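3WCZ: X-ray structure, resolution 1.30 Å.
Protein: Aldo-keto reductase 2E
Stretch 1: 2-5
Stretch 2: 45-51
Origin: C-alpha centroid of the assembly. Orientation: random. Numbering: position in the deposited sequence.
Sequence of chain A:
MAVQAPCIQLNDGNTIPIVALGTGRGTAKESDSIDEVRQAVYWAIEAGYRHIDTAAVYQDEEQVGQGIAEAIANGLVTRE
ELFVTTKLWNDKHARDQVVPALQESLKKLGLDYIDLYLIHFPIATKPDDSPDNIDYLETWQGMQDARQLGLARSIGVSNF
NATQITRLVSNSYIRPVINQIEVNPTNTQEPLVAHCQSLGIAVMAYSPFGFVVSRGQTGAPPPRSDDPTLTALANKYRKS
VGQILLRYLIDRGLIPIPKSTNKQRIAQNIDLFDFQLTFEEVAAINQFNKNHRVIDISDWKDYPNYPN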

# COMPACT_ATOMS: atom_id res chain seq x y z
N ALA A 2 -3.44 11.76 -17.71
CA ALA A 2 -2.25 12.62 -17.75
C ALA A 2 -0.95 11.80 -17.80
O ALA A 2 -0.27 11.79 -18.82
CB ALA A 2 -2.24 13.55 -16.57
N VAL A 3 -0.59 11.13 -16.70
CA VAL A 3 0.57 10.24 -16.69
C VAL A 3 0.12 8.83 -16.31
O VAL A 3 -0.45 8.66 -15.22
CB VAL A 3 1.62 10.73 -15.66
CG1 VAL A 3 2.80 9.74 -15.55
CG2 VAL A 3 2.11 12.16 -16.02
N GLN A 4 0.31 7.82 -17.16
CA GLN A 4 0.03 6.46 -16.69
C GLN A 4 1.32 5.80 -16.22
O GLN A 4 2.35 5.74 -16.93
CB GLN A 4 -0.71 5.59 -17.71
CG GLN A 4 -2.21 5.90 -17.82
CD GLN A 4 -2.98 4.83 -18.57
OE1 GLN A 4 -2.81 3.63 -18.31
NE2 GLN A 4 -3.83 5.25 -19.49
N ALA A 5 1.29 5.36 -14.97
CA ALA A 5 2.42 4.67 -14.41
C ALA A 5 2.63 3.38 -15.18
O ALA A 5 1.66 2.73 -15.62
CB ALA A 5 2.18 4.36 -12.97
N ILE A 45 -7.77 8.97 -10.89
CA ILE A 45 -8.02 8.31 -12.17
C ILE A 45 -7.96 9.31 -13.33
O ILE A 45 -7.38 9.01 -14.36
CB ILE A 45 -9.36 7.55 -12.12
CG1 ILE A 45 -9.29 6.43 -11.08
CG2 ILE A 45 -9.73 7.01 -13.50
CD1 ILE A 45 -10.63 5.78 -10.76
N GLU A 46 -8.51 10.49 -13.12
CA GLU A 46 -8.48 11.52 -14.14
C GLU A 46 -7.04 11.90 -14.48
O GLU A 46 -6.71 12.18 -15.64
CB GLU A 46 -9.28 12.74 -13.65
CG GLU A 46 -9.33 13.87 -14.68
CD GLU A 46 -9.84 15.20 -14.14
OE1 GLU A 46 -9.79 15.43 -12.92
OE2 GLU A 46 -10.29 16.02 -14.98
N ALA A 47 -6.17 11.92 -13.47
CA ALA A 47 -4.75 12.26 -13.63
C ALA A 47 -3.90 11.10 -14.14
O ALA A 47 -2.69 11.24 -14.30
CB ALA A 47 -4.18 12.77 -12.32
N GLY A 48 -4.52 9.96 -14.40
CA GLY A 48 -3.80 8.81 -14.93
C GLY A 48 -3.53 7.64 -14.01
O GLY A 48 -3.01 6.62 -14.46
N TYR A 49 -3.90 7.75 -12.74
CA TYR A 49 -3.76 6.60 -11.85
C TYR A 49 -4.70 5.49 -12.32
O TYR A 49 -5.84 5.75 -12.76
CB TYR A 49 -4.17 6.93 -10.42
CG TYR A 49 -3.26 7.79 -9.61
CD1 TYR A 49 -3.03 9.12 -9.96
CD2 TYR A 49 -2.69 7.32 -8.43
CE1 TYR A 49 -2.24 9.95 -9.17
CE2 TYR A 49 -1.92 8.14 -7.63
CZ TYR A 49 -1.69 9.45 -8.00
OH TYR A 49 -0.94 10.26 -7.19
N ARG A 50 -4.22 4.26 -12.16
CA ARG A 50 -5.01 3.08 -12.45
C ARG A 50 -4.92 2.10 -11.29
O ARG A 50 -5.30 0.93 -11.46
CB ARG A 50 -4.50 2.41 -13.73
CG ARG A 50 -4.67 3.28 -15.00
CD ARG A 50 -6.13 3.56 -15.30
NE ARG A 50 -6.32 4.34 -16.52
CZ ARG A 50 -6.53 5.65 -16.55
NH1 ARG A 50 -6.53 6.36 -15.42
NH2 ARG A 50 -6.74 6.27 -17.72
N HIS A 51 -4.39 2.49 -10.16
CA HIS A 51 -4.27 1.61 -8.99
C HIS A 51 -4.70 2.39 -7.76
O HIS A 51 -4.17 3.47 -7.51
CB HIS A 51 -2.81 1.10 -8.89
CG HIS A 51 -2.54 0.10 -7.79
ND1 HIS A 51 -1.29 -0.44 -7.61
CD2 HIS A 51 -3.30 -0.43 -6.80
CE1 HIS A 51 -1.29 -1.26 -6.58
NE2 HIS A 51 -2.50 -1.28 -6.07
O HOH W 1 -5.61 2.60 -18.77
O HOH W 2 -1.22 4.71 -13.77

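The most unusual feature of this contact is the bare backbone of Gly 48, against which the N-terminal segment lies. Gly 48 is the first residue after the helix to leave helical backbone angles, and it does so with positive phi (107°) in a Schellman motif; its N donates to Ile 45 O at 3.0 Å. A CB here would point toward the N-terminal segment and lie 2.1 Å from Val 3 O, a clear clash. The backbone angles by themselves also call for glycine, because a CB would be jammed against the carbonyl O of Ala 47. In its absence, Gly 48 CA approaches Val 3 O to 3.4 Å in a CA-H...O contact.

A single direct hydrogen bond joins the two segments: Val 3 N donates to Ala 47 O at 3.2 Å, with a nearly straight angle of 167° at the hydrogen. Ala 2 CB packs against the same carbonyl, 3.3 Å from Ala 47 O. Farther along, Val 3 O and Gly 48 O lie 3.4 Å apart but cannot bond to each other, since both are acceptors. Gly 48 O instead accepts from water 2 at 2.7 Å, and this water in turn accepts from Ala 5 N at 2.9 Å, so that the backbone link is continued through solvent.

The side chain of Gln 4 extends the contact to Arg 50. Its CG lies 3.5 Å from Gly 48 O, and its CD sits over one face of the Arg 50 guanidinium. The arginine is held in place from its own stretch, with NH1 donating to Ile 45 O at 3.0 Å and to Tyr 49 O at 2.8 Å. Water 1 completes the arrangement, accepting from Arg 50 NE at 2.9 Å and donating to Gln 4 OE1 at 3.0 Å.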